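Local coordinates for CRISPR protein (Archaeoglobus fulgidus, PDB 4MJK), which probably serves as the Cas5 subunit of a type I-A Cascade complex, Cas5 proteins being known to bind the 5' handle of the CRISPR RNA, at residues 10-15 / 152-157; 15-20 / 111-116; 27-32 / 78-83; 199-204 / 228-233. One frame throughout, in Å; residues are numbered along the deposited sequence.

Contact 1 (10-15 / 152-157)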
# COMPACT_ATOMS: atom_id res chain seq x y z
N PHE A 10 1.51 -5.24 -9.03
CA PHE A 10 0.58 -4.73 -8.01
C PHE A 10 0.80 -3.24 -7.87
O PHE A 10 1.93 -2.77 -7.97
CB PHE A 10 0.82 -5.42 -6.64
CG PHE A 10 0.33 -6.85 -6.57
CD1 PHE A 10 0.97 -7.85 -7.29
CD2 PHE A 10 -0.79 -7.19 -5.81
CE1 PHE A 10 0.51 -9.16 -7.24
CE2 PHE A 10 -1.26 -8.49 -5.76
CZ PHE A 10 -0.60 -9.48 -6.48
N VAL A 11 -0.27 -2.49 -7.64
CA VAL A 11 -0.15 -1.08 -7.30
C VAL A 11 0.57 -0.90 -5.96
O VAL A 11 1.50 -0.10 -5.86
CB VAL A 11 -1.54 -0.38 -7.28
CG1 VAL A 11 -1.44 1.09 -6.80
CG2 VAL A 11 -2.20 -0.45 -8.66
N TRP A 12 0.15 -1.64 -4.93
CA TRP A 12 0.69 -1.44 -3.57
C TRP A 12 0.81 -2.70 -2.71
O TRP A 12 1.58 -2.72 -1.74
CB TRP A 12 -0.18 -0.44 -2.78
CG TRP A 12 -1.58 -0.95 -2.57
CD1 TRP A 12 -2.66 -0.77 -3.39
CD2 TRP A 12 -2.04 -1.77 -1.48
NE1 TRP A 12 -3.76 -1.41 -2.87
CE2 TRP A 12 -3.41 -2.03 -1.70
CE3 TRP A 12 -1.43 -2.29 -0.34
CZ2 TRP A 12 -4.17 -2.81 -0.82
CZ3 TRP A 12 -2.19 -3.06 0.54
CH2 TRP A 12 -3.55 -3.31 0.29
N GLY A 13 0.04 -3.74 -3.03
CA GLY A 13 -0.10 -4.87 -2.13
C GLY A 13 -1.50 -5.44 -2.23
O GLY A 13 -2.15 -5.27 -3.25
N PHE A 14 -1.98 -6.09 -1.17
CA PHE A 14 -3.28 -6.74 -1.23
C PHE A 14 -3.88 -6.91 0.15
O PHE A 14 -3.18 -6.81 1.18
CB PHE A 14 -3.14 -8.12 -1.87
CG PHE A 14 -2.36 -9.09 -1.03
CD1 PHE A 14 -3.02 -9.95 -0.15
CD2 PHE A 14 -0.98 -9.11 -1.07
CE1 PHE A 14 -2.30 -10.83 0.64
CE2 PHE A 14 -0.26 -9.99 -0.27
CZ PHE A 14 -0.92 -10.85 0.58
N GLN A 15 -5.18 -7.18 0.18
CA GLN A 15 -5.82 -7.64 1.39
C GLN A 15 -6.67 -8.86 1.09
O GLN A 15 -7.50 -8.85 0.16
CB GLN A 15 -6.67 -6.53 2.01
CG GLN A 15 -7.41 -7.02 3.25
CD GLN A 15 -8.03 -5.89 4.05
OE1 GLN A 15 -8.35 -4.83 3.51
NE2 GLN A 15 -8.18 -6.11 5.35
N SER A 152 -9.13 -7.93 -2.10
CA SER A 152 -10.18 -6.94 -1.92
C SER A 152 -10.26 -6.01 -3.12
O SER A 152 -9.34 -5.98 -3.94
CB SER A 152 -9.87 -6.08 -0.70
OG SER A 152 -8.76 -5.22 -0.98
N LYS A 153 -11.33 -5.22 -3.18
CA LYS A 153 -11.54 -4.22 -4.22
C LYS A 153 -10.33 -3.29 -4.40
O LYS A 153 -10.01 -2.91 -5.51
CB LYS A 153 -12.75 -3.35 -3.88
CG LYS A 153 -14.07 -4.10 -3.75
CD LYS A 153 -14.71 -4.37 -5.11
CE LYS A 153 -16.09 -5.00 -4.95
NZ LYS A 153 -16.65 -5.46 -6.26
N GLU A 154 -9.68 -2.93 -3.29
CA GLU A 154 -8.52 -2.02 -3.28
C GLU A 154 -7.23 -2.69 -3.80
O GLU A 154 -6.27 -2.01 -4.12
CB GLU A 154 -8.28 -1.47 -1.85
CG GLU A 154 -7.41 -2.40 -0.95
CD GLU A 154 -7.75 -2.36 0.56
OE1 GLU A 154 -7.72 -1.26 1.17
OE2 GLU A 154 -8.04 -3.45 1.14
N SER A 155 -7.22 -4.02 -3.89
CA SER A 155 -6.01 -4.77 -4.25
C SER A 155 -5.81 -4.82 -5.77
O SER A 155 -5.84 -5.88 -6.37
CB SER A 155 -6.07 -6.21 -3.70
OG SER A 155 -6.35 -6.20 -2.30
N ARG A 156 -5.59 -3.65 -6.36
CA ARG A 156 -5.58 -3.50 -7.81
C ARG A 156 -4.29 -4.02 -8.43
O ARG A 156 -3.20 -3.81 -7.89
CB ARG A 156 -5.77 -2.02 -8.18
CG ARG A 156 -7.10 -1.42 -7.72
CD ARG A 156 -8.27 -1.98 -8.54
NE ARG A 156 -8.05 -1.75 -9.97
CZ ARG A 156 -8.97 -1.96 -10.92
NH1 ARG A 156 -10.17 -2.42 -10.60
NH2 ARG A 156 -8.67 -1.72 -12.20
N VAL A 157 -4.42 -4.71 -9.56
CA VAL A 157 -3.24 -5.18 -10.28
C VAL A 157 -3.38 -4.97 -11.78
O VAL A 157 -4.47 -4.67 -12.28
CB VAL A 157 -2.96 -6.68 -10.03
CG1 VAL A 157 -2.87 -6.98 -8.54
CG2 VAL A 157 -4.03 -7.55 -10.68
O HOH W 1 -2.32 -3.42 -5.19

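Contact 2 (15-20 / 111-116)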
# COMPACT_ATOMS: atom_id res chain seq x y z
N GLN A 15 -5.18 -7.18 0.18
CA GLN A 15 -5.82 -7.64 1.39
C GLN A 15 -6.67 -8.86 1.09
O GLN A 15 -7.50 -8.85 0.16
CB GLN A 15 -6.67 -6.53 2.01
CG GLN A 15 -7.41 -7.02 3.25
CD GLN A 15 -8.03 -5.89 4.05
OE1 GLN A 15 -8.35 -4.83 3.51
NE2 GLN A 15 -8.18 -6.11 5.35
N ALA A 16 -6.46 -9.93 1.87
CA ALA A 16 -7.30 -11.12 1.76
C ALA A 16 -7.89 -11.43 3.13
O ALA A 16 -7.22 -11.98 4.02
CB ALA A 16 -6.49 -12.30 1.25
N ARG A 17 -9.16 -11.07 3.31
CA ARG A 17 -9.76 -11.16 4.63
C ARG A 17 -10.06 -12.59 5.11
O ARG A 17 -10.44 -12.80 6.26
CB ARG A 17 -10.96 -10.20 4.74
CG ARG A 17 -10.50 -8.74 4.71
CD ARG A 17 -11.66 -7.77 4.71
NE ARG A 17 -12.17 -7.59 3.36
CZ ARG A 17 -12.32 -6.41 2.77
NH1 ARG A 17 -12.02 -5.30 3.43
NH2 ARG A 17 -12.78 -6.34 1.52
N ILE A 18 -9.84 -13.58 4.24
CA ILE A 18 -9.89 -14.98 4.70
C ILE A 18 -8.81 -15.29 5.75
O ILE A 18 -8.81 -16.36 6.34
CB ILE A 18 -9.86 -16.03 3.55
CG1 ILE A 18 -8.62 -15.85 2.65
CG2 ILE A 18 -11.15 -15.97 2.74
CD1 ILE A 18 -8.48 -16.95 1.56
N ALA A 19 -7.90 -14.35 5.98
CA ALA A 19 -6.98 -14.46 7.09
C ALA A 19 -7.77 -14.63 8.40
O ALA A 19 -7.26 -15.16 9.37
CB ALA A 19 -6.08 -13.21 7.17
N GLY A 20 -9.02 -14.17 8.41
CA GLY A 20 -9.85 -14.26 9.60
C GLY A 20 -10.37 -15.65 9.90
O GLY A 20 -10.86 -15.91 11.01
N PRO A 111 -10.16 -5.07 11.07
CA PRO A 111 -10.55 -4.58 9.73
C PRO A 111 -9.43 -4.76 8.71
O PRO A 111 -9.68 -4.83 7.51
CB PRO A 111 -10.78 -3.07 9.95
CG PRO A 111 -10.96 -2.89 11.41
CD PRO A 111 -10.24 -4.02 12.10
N ALA A 112 -8.19 -4.79 9.19
CA ALA A 112 -7.02 -4.85 8.31
C ALA A 112 -6.43 -6.26 8.30
O ALA A 112 -5.23 -6.44 8.06
CB ALA A 112 -5.97 -3.83 8.77
N ARG A 113 -7.26 -7.26 8.57
CA ARG A 113 -6.77 -8.63 8.62
C ARG A 113 -6.38 -9.05 7.21
O ARG A 113 -7.11 -8.76 6.25
CB ARG A 113 -7.83 -9.57 9.23
CG ARG A 113 -9.10 -9.71 8.41
CD ARG A 113 -10.23 -10.34 9.23
NE ARG A 113 -11.49 -10.35 8.49
CZ ARG A 113 -12.31 -9.31 8.39
NH1 ARG A 113 -12.00 -8.16 8.98
NH2 ARG A 113 -13.44 -9.41 7.70
N GLY A 114 -5.23 -9.70 7.08
CA GLY A 114 -4.76 -10.18 5.78
C GLY A 114 -4.30 -9.08 4.84
O GLY A 114 -4.19 -9.30 3.63
N LYS A 115 -4.04 -7.89 5.38
CA LYS A 115 -3.58 -6.78 4.55
C LYS A 115 -2.06 -6.67 4.58
O LYS A 115 -1.45 -6.63 5.65
CB LYS A 115 -4.21 -5.47 4.98
CG LYS A 115 -3.85 -4.28 4.08
CD LYS A 115 -4.61 -3.03 4.51
CE LYS A 115 -4.44 -1.89 3.51
NZ LYS A 115 -5.31 -0.71 3.88
N THR A 116 -1.47 -6.60 3.39
CA THR A 116 -0.03 -6.73 3.23
C THR A 116 0.49 -5.81 2.15
O THR A 116 -0.07 -5.75 1.05
CB THR A 116 0.33 -8.20 2.86
OG1 THR A 116 -0.03 -9.03 3.97
CG2 THR A 116 1.81 -8.36 2.57
O HOH W 2 -12.11 -4.57 6.57

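Contact 3 (27-32 / 78-83)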
# COMPACT_ATOMS: atom_id res chain seq x y z
N SER A 27 -2.24 -13.96 9.19
CA SER A 27 -1.81 -12.91 8.25
C SER A 27 -1.10 -13.61 7.09
O SER A 27 -0.75 -14.79 7.18
CB SER A 27 -0.89 -11.92 8.93
OG SER A 27 0.25 -12.58 9.44
N PHE A 28 -0.89 -12.89 5.99
CA PHE A 28 -0.40 -13.53 4.77
C PHE A 28 0.78 -12.77 4.18
O PHE A 28 0.68 -11.57 3.93
CB PHE A 28 -1.49 -13.56 3.70
CG PHE A 28 -2.65 -14.46 4.00
CD1 PHE A 28 -2.44 -15.80 4.33
CD2 PHE A 28 -3.96 -13.98 3.94
CE1 PHE A 28 -3.52 -16.63 4.61
CE2 PHE A 28 -5.03 -14.81 4.22
CZ PHE A 28 -4.82 -16.13 4.55
N TYR A 29 1.87 -13.47 3.93
CA TYR A 29 2.94 -12.87 3.12
C TYR A 29 2.45 -12.70 1.67
O TYR A 29 2.76 -11.69 1.01
CB TYR A 29 4.20 -13.74 3.16
CG TYR A 29 4.94 -13.73 4.48
CD1 TYR A 29 5.79 -12.68 4.81
CD2 TYR A 29 4.82 -14.79 5.38
CE1 TYR A 29 6.49 -12.68 6.02
CE2 TYR A 29 5.52 -14.80 6.58
CZ TYR A 29 6.35 -13.74 6.90
OH TYR A 29 7.05 -13.73 8.08
N TYR A 30 1.67 -13.67 1.17
CA TYR A 30 1.22 -13.62 -0.22
C TYR A 30 -0.28 -13.83 -0.39
O TYR A 30 -0.92 -14.43 0.46
CB TYR A 30 1.92 -14.70 -1.06
CG TYR A 30 3.39 -14.45 -1.23
CD1 TYR A 30 3.84 -13.48 -2.12
CD2 TYR A 30 4.33 -15.18 -0.51
CE1 TYR A 30 5.18 -13.23 -2.29
CE2 TYR A 30 5.68 -14.94 -0.67
CZ TYR A 30 6.10 -13.96 -1.57
OH TYR A 30 7.45 -13.70 -1.75
N PRO A 31 -0.84 -13.39 -1.52
CA PRO A 31 -2.25 -13.69 -1.77
C PRO A 31 -2.46 -15.20 -1.78
O PRO A 31 -1.71 -15.91 -2.45
CB PRO A 31 -2.48 -13.14 -3.19
CG PRO A 31 -1.46 -12.07 -3.34
CD PRO A 31 -0.24 -12.62 -2.63
N PRO A 32 -3.45 -15.69 -1.03
CA PRO A 32 -3.74 -17.13 -1.03
C PRO A 32 -4.07 -17.66 -2.43
O PRO A 32 -4.59 -16.92 -3.26
CB PRO A 32 -4.95 -17.26 -0.10
CG PRO A 32 -4.82 -16.05 0.83
CD PRO A 32 -4.29 -14.95 -0.06
N PRO A 78 7.28 -8.89 0.85
CA PRO A 78 6.02 -8.51 1.52
C PRO A 78 6.26 -7.86 2.87
O PRO A 78 7.23 -8.18 3.57
CB PRO A 78 5.30 -9.85 1.72
CG PRO A 78 6.09 -10.87 0.87
CD PRO A 78 7.48 -10.35 0.83
N LEU A 79 5.38 -6.94 3.25
CA LEU A 79 5.48 -6.34 4.57
C LEU A 79 4.08 -6.39 5.15
O LEU A 79 3.22 -5.62 4.77
CB LEU A 79 5.98 -4.88 4.44
CG LEU A 79 6.10 -4.09 5.74
CD1 LEU A 79 7.18 -4.67 6.64
CD2 LEU A 79 6.39 -2.59 5.45
N ARG A 80 3.85 -7.35 6.04
CA ARG A 80 2.51 -7.56 6.57
C ARG A 80 2.18 -6.43 7.53
O ARG A 80 3.07 -5.89 8.18
CB ARG A 80 2.42 -8.90 7.29
CG ARG A 80 2.77 -10.09 6.41
CD ARG A 80 2.93 -11.34 7.25
NE ARG A 80 4.03 -11.19 8.20
CZ ARG A 80 4.21 -11.97 9.26
NH1 ARG A 80 3.36 -12.97 9.50
NH2 ARG A 80 5.23 -11.76 10.08
N TYR A 81 0.91 -6.05 7.62
CA TYR A 81 0.58 -5.00 8.58
C TYR A 81 0.85 -5.49 10.00
O TYR A 81 1.10 -4.69 10.90
CB TYR A 81 -0.84 -4.47 8.40
CG TYR A 81 -0.84 -3.14 7.67
CD1 TYR A 81 -1.01 -3.08 6.30
CD2 TYR A 81 -0.64 -1.94 8.37
CE1 TYR A 81 -0.99 -1.86 5.63
CE2 TYR A 81 -0.62 -0.71 7.70
CZ TYR A 81 -0.79 -0.69 6.34
OH TYR A 81 -0.79 0.50 5.65
N SER A 82 0.84 -6.80 10.19
CA SER A 82 1.22 -7.32 11.49
C SER A 82 2.69 -7.01 11.80
O SER A 82 3.02 -6.71 12.94
CB SER A 82 0.89 -8.82 11.64
OG SER A 82 1.81 -9.64 10.96
N ASP A 83 3.56 -7.04 10.77
CA ASP A 83 4.97 -6.63 10.91
C ASP A 83 5.06 -5.13 11.22
O ASP A 83 5.82 -4.68 12.09
CB ASP A 83 5.74 -6.88 9.60
CG ASP A 83 5.93 -8.35 9.29
OD1 ASP A 83 6.26 -9.12 10.22
OD2 ASP A 83 5.76 -8.74 8.10

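Contact 4 (199-204 / 228-233)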
# COMPACT_ATOMS: atom_id res chain seq x y z
N GLU A 199 3.29 -20.93 5.39
CA GLU A 199 2.03 -20.22 5.41
C GLU A 199 0.90 -21.21 5.17
O GLU A 199 1.04 -22.11 4.35
CB GLU A 199 2.04 -19.11 4.34
CG GLU A 199 0.84 -18.17 4.37
CD GLU A 199 1.27 -16.73 4.07
OE1 GLU A 199 1.74 -16.06 5.01
OE2 GLU A 199 1.15 -16.30 2.90
N VAL A 200 -0.19 -21.08 5.91
CA VAL A 200 -1.32 -22.01 5.76
C VAL A 200 -2.47 -21.35 5.03
O VAL A 200 -2.94 -20.28 5.45
CB VAL A 200 -1.83 -22.54 7.12
CG1 VAL A 200 -3.02 -23.49 6.91
CG2 VAL A 200 -0.69 -23.23 7.87
N TYR A 201 -2.93 -21.99 3.95
CA TYR A 201 -3.98 -21.44 3.08
C TYR A 201 -5.17 -22.39 3.01
O TYR A 201 -5.04 -23.57 3.34
CB TYR A 201 -3.46 -21.29 1.65
CG TYR A 201 -2.25 -20.40 1.47
CD1 TYR A 201 -1.04 -20.92 1.01
CD2 TYR A 201 -2.31 -19.04 1.74
CE1 TYR A 201 0.07 -20.11 0.84
CE2 TYR A 201 -1.20 -18.22 1.58
CZ TYR A 201 -0.01 -18.76 1.12
OH TYR A 201 1.10 -17.95 0.96
N LEU A 202 -6.31 -21.89 2.54
CA LEU A 202 -7.37 -22.77 2.05
C LEU A 202 -6.85 -23.62 0.88
O LEU A 202 -6.14 -23.14 -0.02
CB LEU A 202 -8.62 -21.97 1.64
CG LEU A 202 -9.31 -21.16 2.75
CD1 LEU A 202 -10.47 -20.33 2.22
CD2 LEU A 202 -9.77 -22.08 3.89
N ASN A 203 -7.20 -24.91 0.89
CA ASN A 203 -6.72 -25.85 -0.11
C ASN A 203 -7.34 -25.54 -1.48
O ASN A 203 -8.56 -25.51 -1.62
CB ASN A 203 -7.05 -27.28 0.35
CG ASN A 203 -6.52 -28.35 -0.58
OD1 ASN A 203 -5.81 -28.06 -1.54
ND2 ASN A 203 -6.86 -29.59 -0.30
N PRO A 204 -6.50 -25.27 -2.50
CA PRO A 204 -7.11 -24.92 -3.79
C PRO A 204 -7.46 -26.16 -4.62
O PRO A 204 -8.09 -26.03 -5.66
CB PRO A 204 -6.00 -24.13 -4.48
CG PRO A 204 -4.73 -24.77 -3.97
CD PRO A 204 -5.03 -25.15 -2.52
N TYR A 228 2.05 -24.47 2.94
CA TYR A 228 2.97 -24.17 1.84
C TYR A 228 4.28 -23.65 2.37
O TYR A 228 4.31 -22.97 3.40
CB TYR A 228 2.40 -23.06 0.94
CG TYR A 228 1.72 -23.52 -0.33
CD1 TYR A 228 0.56 -24.26 -0.28
CD2 TYR A 228 2.25 -23.20 -1.58
CE1 TYR A 228 -0.08 -24.68 -1.44
CE2 TYR A 228 1.61 -23.61 -2.75
CZ TYR A 228 0.45 -24.35 -2.67
OH TYR A 228 -0.19 -24.77 -3.83
N ARG A 229 5.37 -23.93 1.65
CA ARG A 229 6.61 -23.20 1.84
C ARG A 229 6.58 -22.10 0.78
O ARG A 229 6.15 -22.33 -0.34
CB ARG A 229 7.83 -24.10 1.65
CG ARG A 229 7.91 -25.24 2.65
CD ARG A 229 7.95 -24.76 4.11
NE ARG A 229 9.10 -23.92 4.46
CZ ARG A 229 10.25 -24.37 4.98
NH1 ARG A 229 10.42 -25.66 5.21
NH2 ARG A 229 11.22 -23.52 5.28
N ILE A 230 7.01 -20.89 1.16
CA ILE A 230 6.92 -19.73 0.27
C ILE A 230 8.24 -19.00 0.28
O ILE A 230 8.86 -18.82 1.34
CB ILE A 230 5.79 -18.74 0.72
CG1 ILE A 230 5.92 -18.40 2.21
CG2 ILE A 230 4.40 -19.36 0.45
CD1 ILE A 230 5.00 -17.30 2.71
N PRO A 231 8.70 -18.56 -0.90
CA PRO A 231 9.98 -17.86 -0.94
C PRO A 231 9.81 -16.37 -0.59
O PRO A 231 8.80 -15.75 -0.97
CB PRO A 231 10.42 -18.02 -2.39
CG PRO A 231 9.11 -18.02 -3.16
CD PRO A 231 8.12 -18.73 -2.25
N ILE A 232 10.79 -15.83 0.12
CA ILE A 232 10.82 -14.43 0.50
C ILE A 232 12.16 -13.86 0.04
O ILE A 232 13.22 -14.22 0.54
CB ILE A 232 10.69 -14.25 2.03
CG1 ILE A 232 9.44 -14.96 2.58
CG2 ILE A 232 10.76 -12.75 2.39
CD1 ILE A 232 8.17 -14.21 2.40
N MSE A 233 12.08 -12.98 -0.94
CA MSE A 233 13.25 -12.38 -1.56
C MSE A 233 13.83 -11.34 -0.61
O MSE A 233 13.10 -10.52 -0.06
CB MSE A 233 12.77 -11.70 -2.84
CG MSE A 233 13.81 -11.23 -3.80
SE MSE A 233 12.90 -10.72 -5.46
CE MSE A 233 13.37 -12.29 -6.53

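Contact 1 (10-15 / 152-157)
Phe10 and Val157 form an antiparallel non-hydrogen-bonded pair at the ends of strands 2-10 and 157-170, neighbours in the main sheet of this Cas5, RAMP-type fold; next to them a type I beta turn, Ser152 to Ser155, packs on strand 13-15. The main apolar contact is a CH-pi interaction: Val157 CG1 sits over one face of the Phe10 ring, 3.6 Å from its centroid. Backbone bonds run from Val11 N to Arg156 O (3.2 Å) and from Ser152 N to Gln15 O (2.9 Å). Water 1 adds a bridge, donating to both Arg156 O and Gly13 O while accepting from Trp12 N. Trp12 uses its indole N-H, NE1 lying 2.9 Å from Glu154 O; the oxygen is close to the ring plane, whereas the donor stands above the carbonyl plane. Beside it Glu154 CG touches Trp12 CZ2 at 3.3 Å, and the indole also meets Trp12 of the second subunit, its ring nearly parallel. Hydroxyls form a relay: Ser155 OG, beside its own backbone N (chi1 -53°), accepts from Gln15 N at 2.9 Å and donates to Ser152 OG, which in turn donates to Glu154 OE2 at 2.9 Å.

Contact 2 (15-20 / 111-116)
Pro111 O takes a hydrogen from the side-chain amide of Gln15, whose NE2 lies 2.9 Å away. Water 2 donates to the same oxygen and accepts from Arg17 NH1, so Gln15 directly and Arg17 through the water meet at one carbonyl. Ala112 starts a type II turn closed by Lys115 N on Ala112 O. Arg113 O receives the other NE2 hydrogen of Gln15 at 3.0 Å (169°). Both oxygens lie close to the amide plane, which an extended chain, CG anti to the backbone N (chi1 177°), carries across to the turn; a leucine here would probably leave the carbonyls of Pro111 and Arg113 without this shared donor and let the turn shift. The Arg113 side chain crosses that of Arg17 at about a right angle, with Arg17 CD over one face of the guanidinium, 3.8 Å from NH2; Arg113 NH1 bonds to Ser110 O. Gly114, at positive phi (72°), brings its CA within 3.6 Å of Ala19 CB, and a CB on it would run into Ala16 O. Its own O accepts from Ala16 N at 2.9 Å. Lys115 CB then packs 4.0 Å from Gln15 CD as the two residues form an antiparallel non-hydrogen-bonded pair, and its NZ reaches Val11 O of the second subunit. Glycine at the third position is the classic signature of a type II turn, here leading into strand 115-120 alongside strand 13-15.

Contact 3 (27-32 / 78-83)
Arg80 lies flat on one face of the Tyr29 ring, guanidinium and ring planes 15° apart and their centres 4.2 Å from each other, an off-centre cation-pi stack that fastens the 27-32 loop to strand 76-80 and the start of helix 81-87. NE rests near the rim, 3.6 Å from Tyr29 CE1, while Arg80 CD stands over the ring and makes a CH-pi contact. The guanidinium is itself covered on two sides: Tyr29 OH lies over one face toward the rim, and Ser82 OG over the centre of the opposite face. Asp83 OD2 comes in at its edge. Pro78 CB sits at the edge of the Tyr29 ring, and Pro78 CG covers a face of Tyr30, 3.9 Å from CZ, whose hydroxyl bonds onward to Pro231 O. The same proline presses on the loop backbone, its CB 3.2 Å from Tyr29 O. Ser27 OG accepts a weak hydrogen bond from Arg80 NH1 at 3.1 Å. What fixes the guanidinium's rotation is Asp83: a bend in the arginine chain (chi3 -62°) places NE for a side-on grip by two nitrogens, NE on OD2 and NH2 on OD1 (2.8 Å), the two bonds together forming the salt bridge. Arg80 is the N-cap of the helix, and its backbone N also bonds to Asp83 OD2 at 3.1 Å, approaching from the same face of the carboxylate as NE.

Contact 4 (199-204 / 228-233)
Glu199 and Tyr228 form an antiparallel hydrogen-bonded pair, with Glu199 N 3.0 Å from Tyr228 O and Tyr228 N 2.9 Å from Glu199 O, although the axes of the two short strand segments make an angle of 117° and so splay strongly. Two residues beyond Glu199 on the same strand, and diagonal to Tyr228, Tyr201 turns the edge of its ring toward the face of Tyr228, an offset edge-to-face arrangement with centroids 5.6 Å apart and planes at 72°. The touching rim is CD1 and CE1, the latter 3.8 Å from Tyr228 CB. Tyr201 OH donates to Glu199 OE2 at 2.5 Å, meeting the carboxylate on its anti side. Glu199 OE2 also accepts from Tyr30 N, and OE1 from Tyr29 N, so a buried carboxylate has three donors, which would be expected to favour its charged form. Ile230 fills in beside both residues: its CG2 lies 3.6 Å from Tyr201 OH, and its CD1 lies 3.8 Å from Glu199 CB. A phenylalanine in place of Tyr201 would probably leave Glu199 OE2 short of one donor and lose the hydroxyl's packing on Ile230. Tyr228 holds its own hydroxyl on Ile69 O, in strand 66-73 of the main sheet. The arrangement is that of neighbouring strands in a twisted antiparallel sheet, strand 225-231 running between 196-202 and the short 180-181, with a cross-strand aromatic pair on one face.

Overall arrangement
From the N terminus, strand 2-10 runs into 10-15, and contact 1 closes the longest loop by joining it to 152-157 ahead of strand 157-170. Contact 2 nests inside that loop, sharing Gln15, and contact 3 nests inside contact 2. All three reach the small sheet of strands 13-15, 115-120 and 76-80, and all three touch the second subunit. Contact 4 follows in series, closing a short loop in the other three-stranded sheet. Thr116 OG1 bonds to Phe28 O between contacts 2 and 3, while the Phe14 ring of contact 1 packs on Tyr30 and Pro31. Through Glu199 and Pro231, the 27-32 loop links the two small sheets.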